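Local coordinates for putative uncharacterized protein (Bacteroides thetaiotaomicron, PDB 2RBK), which probably acts as a magnesium-dependent phosphatase of the haloacid dehalogenase-like family, with magnesium and a vanadium oxide ligand bound in its active site, at residues N51-S54 with E55-D58; I66-N69 with G70-F74; S83-Q87 with E88-A92. All blocks are in the same frame, centred on the assembly; numbering follows the deposited sequence.

Interaction 1: N51-S54 with E55-D58; sequences NNLS and ELQD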
ATOM      1  N   ASN A  51     -11.293   2.024   3.310  1.00 14.64           N
ATOM      2  CA  ASN A  51     -12.714   1.858   3.612  1.00 16.29           C
ATOM      3  C   ASN A  51     -13.053   0.376   3.718  1.00 14.21           C
ATOM      4  O   ASN A  51     -14.235   0.046   3.757  1.00 19.44           O
ATOM      5  CB  ASN A  51     -13.597   2.540   2.552  1.00 20.55           C
ATOM      6  CG  ASN A  51     -13.569   1.790   1.225  1.00 24.52           C
ATOM      7  OD1 ASN A  51     -12.663   1.021   0.923  1.00 23.07           O
ATOM      8  ND2 ASN A  51     -14.574   2.006   0.364  1.00 30.79           N
ATOM      9  N   ASN A  52     -12.050  -0.496   3.786  1.00 13.29           N
ATOM     10  CA  ASN A  52     -12.263  -1.957   3.627  1.00 13.07           C
ATOM     11  C   ASN A  52     -11.708  -2.745   4.789  1.00 12.41           C
ATOM     12  O   ASN A  52     -11.632  -3.965   4.712  1.00 14.88           O
ATOM     13  CB  ASN A  52     -11.712  -2.379   2.264  1.00 14.14           C
ATOM     14  CG  ASN A  52     -10.237  -2.108   2.067  1.00 12.58           C
ATOM     15  OD1 ASN A  52      -9.597  -1.459   2.935  1.00 13.82           O
ATOM     16  ND2 ASN A  52      -9.742  -2.523   0.907  1.00 14.13           N
ATOM     17  N   LEU A  53     -11.358  -2.076   5.927  1.00 11.67           N
ATOM     18  CA  LEU A  53     -10.781  -2.703   7.061  1.00 11.33           C
ATOM     19  C   LEU A  53     -11.642  -2.665   8.309  1.00 12.65           C
ATOM     20  O   LEU A  53     -11.176  -2.974   9.408  1.00 12.49           O
ATOM     21  CB  LEU A  53      -9.390  -2.157   7.426  1.00 11.85           C
ATOM     22  CG  LEU A  53      -8.315  -2.336   6.376  1.00 11.50           C
ATOM     23  CD1 LEU A  53      -7.009  -1.774   6.970  1.00 11.73           C
ATOM     24  CD2 LEU A  53      -8.174  -3.789   5.988  1.00 12.57           C
ATOM     25  N   SER A  54     -12.942  -2.300   8.213  1.00 14.35           N
ATOM     26  CA  SER A  54     -13.750  -2.123   9.417  1.00 14.98           C
ATOM     27  C   SER A  54     -13.801  -3.348  10.297  1.00 14.74           C
ATOM     28  O   SER A  54     -13.864  -3.216  11.491  1.00 15.49           O
ATOM     29  CB  SER A  54     -15.158  -1.646   9.077  1.00 19.44           C
ATOM     30  OG  SER A  54     -15.866  -2.584   8.327  1.00 27.06           O
ATOM     31  N   GLU A  55     -13.767  -4.533   9.726  1.00 14.77           N
ATOM     32  CA  GLU A  55     -13.789  -5.701  10.599  1.00 15.82           C
ATOM     33  C   GLU A  55     -12.614  -5.758  11.577  1.00 15.16           C
ATOM     34  O   GLU A  55     -12.733  -6.106  12.775  1.00 20.91           O
ATOM     35  CB  GLU A  55     -13.860  -6.982   9.775  1.00 18.41           C
ATOM     36  CG  GLU A  55     -15.140  -7.038   8.966  1.00 23.91           C
ATOM     37  CD  GLU A  55     -15.005  -7.891   7.745  1.00 23.25           C
ATOM     38  OE1 GLU A  55     -14.014  -7.710   7.014  1.00 25.84           O
ATOM     39  OE2 GLU A  55     -15.860  -8.702   7.465  1.00 24.87           O
ATOM     40  N   LEU A  56     -11.464  -5.391  11.090  1.00 13.22           N
ATOM     41  CA  LEU A  56     -10.270  -5.390  11.914  1.00 11.96           C
ATOM     42  C   LEU A  56     -10.253  -4.176  12.866  1.00 11.74           C
ATOM     43  O   LEU A  56      -9.847  -4.294  14.016  1.00 12.84           O
ATOM     44  CB  LEU A  56      -8.987  -5.414  11.077  1.00 12.35           C
ATOM     45  CG  LEU A  56      -8.840  -6.596  10.138  1.00 14.25           C
ATOM     46  CD1 LEU A  56      -7.580  -6.478   9.320  1.00 15.18           C
ATOM     47  CD2 LEU A  56      -8.881  -7.902  10.941  1.00 19.51           C
ATOM     48  N   GLN A  57     -10.665  -3.020  12.301  1.00 12.21           N
ATOM     49  CA  GLN A  57     -10.682  -1.778  13.038  1.00 13.08           C
ATOM     50  C   GLN A  57     -11.694  -1.807  14.203  1.00 13.79           C
ATOM     51  O   GLN A  57     -11.356  -1.391  15.314  1.00 14.50           O
ATOM     52  CB  GLN A  57     -10.991  -0.589  12.137  1.00 13.36           C
ATOM     53  CG  GLN A  57      -9.834  -0.373  11.135  1.00 12.87           C
ATOM     54  CD  GLN A  57     -10.241   0.589  10.041  1.00 13.18           C
ATOM     55  OE1 GLN A  57     -11.360   0.549   9.597  1.00 14.25           O
ATOM     56  NE2 GLN A  57      -9.251   1.352   9.575  1.00 14.52           N
ATOM     57  N   ASP A  58     -12.865  -2.351  13.928  1.00 13.34           N
ATOM     58  CA  ASP A  58     -13.895  -2.404  14.989  1.00 13.89           C
ATOM     59  C   ASP A  58     -13.488  -3.395  16.059  1.00 12.74           C
ATOM     60  O   ASP A  58     -13.986  -3.298  17.189  1.00 15.91           O
ATOM     61  CB  ASP A  58     -15.216  -2.803  14.368  1.00 17.60           C
ATOM     62  CG  ASP A  58     -15.835  -1.780  13.445  1.00 21.36           C
ATOM     63  OD1 ASP A  58     -15.374  -0.632  13.412  1.00 28.12           O
ATOM     64  OD2 ASP A  58     -16.782  -2.093  12.737  1.00 27.38           O
TER
HETATM   65  O   HOH W   1     -13.355  -5.212   6.904  1.00 21.55           O
HETATM   66  O   HOH W   2     -11.767   0.689   6.863  1.00 14.07           O

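Interaction 2: I66-N69 with G70-F74; sequences ITMN and GAYCF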
ATOM      1  N   ILE A  66       1.127   2.141   7.932  1.00  7.44           N
ATOM      2  CA  ILE A  66       1.987   2.615   6.884  1.00  7.67           C
ATOM      3  C   ILE A  66       1.085   2.817   5.684  1.00  7.66           C
ATOM      4  O   ILE A  66       0.513   1.846   5.179  1.00  8.35           O
ATOM      5  CB  ILE A  66       3.112   1.565   6.583  1.00  7.96           C
ATOM      6  CG1 ILE A  66       4.040   1.400   7.773  1.00  8.48           C
ATOM      7  CG2 ILE A  66       3.827   1.903   5.276  1.00  8.88           C
ATOM      8  CD1 ILE A  66       4.723   0.040   7.731  1.00  9.27           C
ATOM      9  N   THR A  67       0.903   4.068   5.261  1.00  7.82           N
ATOM     10  CA  THR A  67       0.025   4.386   4.128  1.00  7.87           C
ATOM     11  C   THR A  67       0.827   5.090   3.068  1.00  7.95           C
ATOM     12  O   THR A  67       1.972   5.505   3.273  1.00  8.31           O
ATOM     13  CB  THR A  67      -1.186   5.244   4.591  1.00  8.64           C
ATOM     14  OG1 THR A  67      -0.768   6.590   4.863  1.00  9.65           O
ATOM     15  CG2 THR A  67      -1.894   4.635   5.765  1.00 10.64           C
ATOM     16  N   MET A  68       0.209   5.201   1.884  1.00  8.20           N
ATOM     17  CA  MET A  68       0.877   5.843   0.753  1.00  8.75           C
ATOM     18  C   MET A  68       2.309   5.274   0.568  1.00  8.73           C
ATOM     19  O   MET A  68       3.281   6.009   0.349  1.00  8.87           O
ATOM     20  CB  MET A  68       0.888   7.371   0.866  1.00  8.84           C
ATOM     21  CG  MET A  68      -0.500   7.918   0.842  1.00 11.90           C
ATOM     22  SD  MET A  68      -0.613   9.665   0.544  1.00 12.19           S
ATOM     23  CE  MET A  68      -1.211  10.291   2.123  1.00 13.36           C
ATOM     24  N   ASN A  69       2.412   3.956   0.645  1.00  8.73           N
ATOM     25  CA  ASN A  69       3.682   3.279   0.332  1.00  9.37           C
ATOM     26  C   ASN A  69       4.819   3.732   1.216  1.00  9.17           C
ATOM     27  O   ASN A  69       5.969   3.707   0.814  1.00 11.94           O
ATOM     28  CB  ASN A  69       4.079   3.449  -1.150  1.00 10.16           C
ATOM     29  CG  ASN A  69       3.149   2.708  -2.053  1.00  9.89           C
ATOM     30  OD1 ASN A  69       3.211   1.483  -2.110  1.00 12.96           O
ATOM     31  ND2 ASN A  69       2.219   3.408  -2.695  1.00 11.36           N
ATOM     32  N   GLY A  70       4.523   4.108   2.475  1.00  8.66           N
ATOM     33  CA  GLY A  70       5.543   4.589   3.396  1.00  9.12           C
ATOM     34  C   GLY A  70       5.665   6.059   3.520  1.00  9.16           C
ATOM     35  O   GLY A  70       6.362   6.542   4.446  1.00  9.97           O
ATOM     36  N   ALA A  71       5.004   6.828   2.655  1.00  8.55           N
ATOM     37  CA  ALA A  71       5.086   8.288   2.689  1.00  8.69           C
ATOM     38  C   ALA A  71       4.234   8.921   3.782  1.00  8.72           C
ATOM     39  O   ALA A  71       4.325  10.132   4.036  1.00  9.81           O
ATOM     40  CB  ALA A  71       4.716   8.896   1.345  1.00  9.35           C
ATOM     41  N   TYR A  72       3.407   8.146   4.501  1.00  8.59           N
ATOM     42  CA  TYR A  72       2.593   8.704   5.556  1.00  8.82           C
ATOM     43  C   TYR A  72       2.325   7.611   6.601  1.00  8.22           C
ATOM     44  O   TYR A  72       1.544   6.688   6.318  1.00  8.62           O
ATOM     45  CB  TYR A  72       1.320   9.336   5.028  1.00  9.37           C
ATOM     46  CG  TYR A  72       0.597  10.179   6.019  1.00  9.80           C
ATOM     47  CD1 TYR A  72       0.961  11.512   6.152  1.00 11.63           C
ATOM     48  CD2 TYR A  72      -0.440   9.669   6.757  1.00 11.35           C
ATOM     49  CE1 TYR A  72       0.325  12.324   7.050  1.00 13.58           C
ATOM     50  CE2 TYR A  72      -1.082  10.495   7.653  1.00 12.55           C
ATOM     51  CZ  TYR A  72      -0.719  11.818   7.804  1.00 12.92           C
ATOM     52  OH  TYR A  72      -1.419  12.646   8.668  1.00 17.80           O
ATOM     53  N   CYS A  73       2.987   7.675   7.754  1.00  8.25           N
ATOM     54  CA  CYS A  73       2.936   6.624   8.737  1.00  7.97           C
ATOM     55  C   CYS A  73       2.448   7.169  10.065  1.00  7.83           C
ATOM     56  O   CYS A  73       2.898   8.254  10.475  1.00  8.48           O
ATOM     57  CB  CYS A  73       4.315   6.010   8.919  1.00  8.46           C
ATOM     58  SG  CYS A  73       5.044   5.286   7.430  1.00  9.36           S
ATOM     59  N   PHE A  74       1.571   6.420  10.751  1.00  8.08           N
ATOM     60  CA  PHE A  74       1.019   6.907  12.010  1.00  8.69           C
ATOM     61  C   PHE A  74       0.678   5.737  12.931  1.00  8.57           C
ATOM     62  O   PHE A  74       0.438   4.622  12.493  1.00  9.08           O
ATOM     63  CB  PHE A  74      -0.183   7.829  11.795  1.00  9.38           C
ATOM     64  CG  PHE A  74      -1.279   7.240  10.945  1.00  9.19           C
ATOM     65  CD1 PHE A  74      -2.373   6.579  11.529  1.00 10.21           C
ATOM     66  CD2 PHE A  74      -1.264   7.349   9.552  1.00  9.78           C
ATOM     67  CE1 PHE A  74      -3.389   6.053  10.723  1.00 10.83           C
ATOM     68  CE2 PHE A  74      -2.282   6.858   8.769  1.00 10.71           C
ATOM     69  CZ  PHE A  74      -3.362   6.207   9.367  1.00 11.08           C
TER

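Interaction 3: S83-Q87 with E88-A92; sequences SAIPQ and EEVKA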
ATOM      1  N   SER A  83       6.191  12.487   4.140  1.00  9.88           N
ATOM      2  CA  SER A  83       7.021  13.070   3.122  1.00  9.63           C
ATOM      3  C   SER A  83       6.156  13.790   2.094  1.00  9.44           C
ATOM      4  O   SER A  83       4.948  13.685   2.114  1.00 11.20           O
ATOM      5  CB  SER A  83       7.891  12.004   2.399  1.00 10.66           C
ATOM      6  OG  SER A  83       7.058  11.130   1.684  1.00 11.61           O
ATOM      7  N   ALA A  84       6.811  14.494   1.195  1.00  9.87           N
ATOM      8  CA  ALA A  84       6.133  15.186   0.112  1.00 10.81           C
ATOM      9  C   ALA A  84       7.037  15.105  -1.119  1.00  9.88           C
ATOM     10  O   ALA A  84       8.264  15.083  -1.038  1.00 11.43           O
ATOM     11  CB  ALA A  84       5.826  16.606   0.453  1.00 15.51           C
ATOM     12  N   ILE A  85       6.411  15.100  -2.296  1.00  9.69           N
ATOM     13  CA  ILE A  85       7.102  15.003  -3.562  1.00  9.69           C
ATOM     14  C   ILE A  85       7.670  16.340  -3.973  1.00  9.36           C
ATOM     15  O   ILE A  85       6.971  17.359  -3.873  1.00 10.42           O
ATOM     16  CB  ILE A  85       6.109  14.448  -4.617  1.00  9.50           C
ATOM     17  CG1 ILE A  85       5.640  13.047  -4.252  1.00 10.79           C
ATOM     18  CG2 ILE A  85       6.737  14.465  -5.991  1.00 10.80           C
ATOM     19  CD1 ILE A  85       4.502  12.560  -5.087  1.00 11.25           C
ATOM     20  N   PRO A  86       8.884  16.397  -4.485  1.00  9.93           N
ATOM     21  CA  PRO A  86       9.418  17.647  -5.044  1.00 10.26           C
ATOM     22  C   PRO A  86       8.416  18.290  -6.026  1.00 10.27           C
ATOM     23  O   PRO A  86       7.883  17.616  -6.901  1.00 10.24           O
ATOM     24  CB  PRO A  86      10.683  17.189  -5.770  1.00 11.18           C
ATOM     25  CG  PRO A  86      11.162  16.043  -4.920  1.00 13.55           C
ATOM     26  CD  PRO A  86       9.869  15.324  -4.580  1.00 11.40           C
ATOM     27  N   GLN A  87       8.231  19.584  -5.872  1.00 10.90           N
ATOM     28  CA  GLN A  87       7.171  20.215  -6.657  1.00 11.18           C
ATOM     29  C   GLN A  87       7.459  20.111  -8.152  1.00 10.89           C
ATOM     30  O   GLN A  87       6.513  19.990  -8.953  1.00 11.68           O
ATOM     31  CB  GLN A  87       7.003  21.660  -6.285  1.00 11.73           C
ATOM     32  CG  GLN A  87       5.556  22.099  -6.635  1.00 12.09           C
ATOM     33  CD  GLN A  87       4.557  21.445  -5.746  1.00 11.76           C
ATOM     34  OE1 GLN A  87       4.866  21.128  -4.575  1.00 14.19           O
ATOM     35  NE2 GLN A  87       3.351  21.196  -6.203  1.00 13.60           N
ATOM     36  N   GLU A  88       8.706  20.160  -8.585  1.00 11.47           N
ATOM     37  CA  GLU A  88       8.975  20.029 -10.014  1.00 12.35           C
ATOM     38  C   GLU A  88       8.443  18.716 -10.548  1.00 11.23           C
ATOM     39  O   GLU A  88       8.020  18.626 -11.724  1.00 12.66           O
ATOM     40  CB  GLU A  88      10.474  20.122 -10.261  1.00 14.72           C
ATOM     41  CG  GLU A  88      11.093  21.440 -10.279  1.00 19.38           C
ATOM     42  CD  GLU A  88      12.521  21.564 -10.669  1.00 19.93           C
ATOM     43  OE1 GLU A  88      13.161  20.570 -11.093  1.00 18.59           O
ATOM     44  OE2 GLU A  88      13.071  22.679 -10.501  1.00 24.69           O
ATOM     45  N   GLU A  89       8.537  17.673  -9.757  1.00 10.48           N
ATOM     46  CA  GLU A  89       8.121  16.326 -10.206  1.00 10.59           C
ATOM     47  C   GLU A  89       6.607  16.212 -10.164  1.00 10.25           C
ATOM     48  O   GLU A  89       6.017  15.541 -11.030  1.00 11.27           O
ATOM     49  CB  GLU A  89       8.863  15.287  -9.378  1.00 11.12           C
ATOM     50  CG  GLU A  89      10.360  15.392  -9.590  1.00 13.47           C
ATOM     51  CD  GLU A  89      11.242  14.305  -9.022  1.00 13.95           C
ATOM     52  OE1 GLU A  89      11.009  13.142  -9.185  1.00 15.38           O
ATOM     53  OE2 GLU A  89      12.265  14.711  -8.405  1.00 15.95           O
ATOM     54  N   VAL A  90       5.941  16.851  -9.205  1.00 10.10           N
ATOM     55  CA  VAL A  90       4.481  16.939  -9.239  1.00 10.50           C
ATOM     56  C   VAL A  90       4.004  17.610 -10.528  1.00 10.91           C
ATOM     57  O   VAL A  90       3.137  17.116 -11.240  1.00 11.63           O
ATOM     58  CB  VAL A  90       3.935  17.711  -8.012  1.00 10.55           C
ATOM     59  CG1 VAL A  90       2.427  17.905  -8.104  1.00 12.68           C
ATOM     60  CG2 VAL A  90       4.311  17.014  -6.717  1.00 10.98           C
ATOM     61  N   LYS A  91       4.620  18.747 -10.827  1.00 11.47           N
ATOM     62  CA  LYS A  91       4.232  19.514 -12.028  1.00 12.51           C
ATOM     63  C   LYS A  91       4.511  18.719 -13.283  1.00 12.95           C
ATOM     64  O   LYS A  91       3.686  18.735 -14.213  1.00 13.52           O
ATOM     65  CB  LYS A  91       4.961  20.857 -12.074  1.00 14.54           C
ATOM     66  CG  LYS A  91       4.570  21.844 -10.976  1.00 16.78           C
ATOM     67  CD  LYS A  91       5.247  23.184 -11.080  1.00 24.80           C
ATOM     68  CE  LYS A  91       4.932  24.183 -10.006  1.00 28.37           C
ATOM     69  NZ  LYS A  91       3.535  24.425  -9.556  1.00 40.98           N
ATOM     70  N   ALA A  92       5.625  17.989 -13.329  1.00 12.83           N
ATOM     71  CA  ALA A  92       5.949  17.218 -14.535  1.00 13.53           C
ATOM     72  C   ALA A  92       5.005  16.068 -14.736  1.00 12.59           C
ATOM     73  O   ALA A  92       4.575  15.777 -15.866  1.00 13.30           O
ATOM     74  CB  ALA A  92       7.386  16.743 -14.496  1.00 16.01           C
TER

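Interaction 1: N51-S54 with E55-D58
Leu53 O takes the backbone N-H of Gln57 at 2.9 Å in a nearly straight bond (169°), closing the first turn of helix 54-58 with Leu53 as its N-cap residue. The same carbonyl receives a weak, bent bond from Leu56 N. One residue further on, Ser54 O accepts Asp58 N at 2.8 Å. The Gln57 side chain lies back along this turn: CG rests against Leu53 O at 3.4 Å and CD against Leu53 CB at 3.9 Å. Gln57 CG stands anti to its own carbonyl carbon (chi1 -67°) and the chain runs on extended, which carries the amide back over the loop. Leu53 CD2 and Leu56 CD1 meet more loosely at 4.3 Å, and Leu56 goes on to pack against Leu29 of helix 23-34. A leucine N-cap has no side-chain acceptor to offer, and a water takes Glu55 N instead, at 2.9 Å. That water donates to Asn52 O and to Glu55 OE1, tying the loop carbonyl to the carboxylate. The Glu55 carboxylate, near the helix start, probably suits the helix dipole; its OE2 also forms a salt bridge with Arg20. The Gln57 amide is gripped at both ends: NE2 is hydrogen-bonded to Tyr65 OH, and a second water, which accepts from Leu53 N, donates to Gln57 OE1 at 2.8 Å.

Interaction 2: I66-N69 with G70-F74
Tyr72 O is gripped by two donors of Thr67, the backbone N at 2.9 Å and the hydroxyl OG1 at 2.7 Å, which arrive from opposite faces of the carbonyl plane. OG1 sits between its own backbone N and carbonyl carbon (chi1 74°); that rotation turns the hydroxyl across to the partner strand, where it also lies at the edge of the Tyr72 ring, near the ring plane. A valine in place of Thr67 would lack this hydroxyl and would probably leave Tyr72 O with the amide as its one donor from that residue. Thr67 O is doubly used as well, accepting Gly70 N at 3.0 Å and Tyr72 N from opposite faces, both well out of its plane. Ala71 N completes the set with a bond to Met68 O at 3.0 Å.

These bonds knit the beta hairpin of strands 64-67 and 72-75. Thr67 and Tyr72 are an antiparallel hydrogen-bonded pair, Ile66 and Cys73 a non-hydrogen-bonded one, and Ala71 joins Tyr72 in facing Thr67, a classic beta bulge. Met68, Asn69 and Gly70 turn the chain with positive phi; at Gly70 (phi 98°) a beta carbon would run into Asn69 O.

Among apolar contacts, Ile66 CG1 meets Cys73 SG at 4.0 Å on one face of the sheet. On the other, Thr67 CG2 approaches Phe74 CE2 at 3.8 Å, the two side chains crossing at about a right angle. Met68 runs beside Tyr72, with CE 4.0 Å from Tyr72 CB.

Asn69 turns its amide to the active site: ND2 bonds Gln149 and Asp180, while OD1 accepts from Asn214, a residue of the vanadium ligand's pocket.

Interaction 3: S83-Q87 with E88-A92
The backbone is extended through Ile85 and Pro86 and turns helical at Gln87, so that Pro86, the N-cap residue of helix 87-100, presents its O to Val90 N at 3.1 Å. Glu89 N adds a weak bond to the same oxygen, and Gln87 O accepts Lys91 N at 2.9 Å. Ile85 CG2 packs on Val90 CG2 at 3.6 Å, the two side chains crossing obliquely; Ile85 also packs on Cys169. Gln87 bends at chi2 (69°), which brings its amide over the valine, with NE2 3.9 Å from Val90 CG1. Farther round, Gln87 CG lies 4.0 Å from Lys91 CE, a purely aliphatic touch. Glu89 runs alongside the proline ring, its OE2 3.9 Å from Pro86 CG. The polar ends are held elsewhere: Gln87 NE2 bonds the carbonyls of Ser143 and Lys145, Lys91 NZ shares that of Ser143, and Glu89 OE2 bonds Thr168 OG1. Within the turn the side chains make van der Waals contacts, with no side-chain hydrogen bond between them, while amide and ammonium fasten the helix start to the end of helix 139-143 and the residues that follow, and the Glu89 carboxylate fastens it to Thr168; the helix is thus anchored at its first turn by polar groups that reach past their neighbours in sequence.

In the fold
The three contacts follow one another along the chain, all in the haloacid dehalogenase-like hydrolase fold. Interaction 2 is a buried hairpin (strands 64-67 and 72-75) of the mixed sheet, with the side chain of Asn69 about 5 Å from the bound vanadium ligand. Interaction 1 starts the short helix 54-58, just ahead of strand 64-67, its centre about 18 Å from that of interaction 2. Interaction 3 starts helix 87-100, after an edge strand of that sheet, 78-82; its centre is about 17 Å from that of interaction 2, which it touches through a probable hydrogen bond, Ala71 O to Ser83 N at 3.0 Å. Interactions 1 and 3, centres about 32 Å apart, lie on opposite sides of the chain's centre, flanking the hairpin beside the active site.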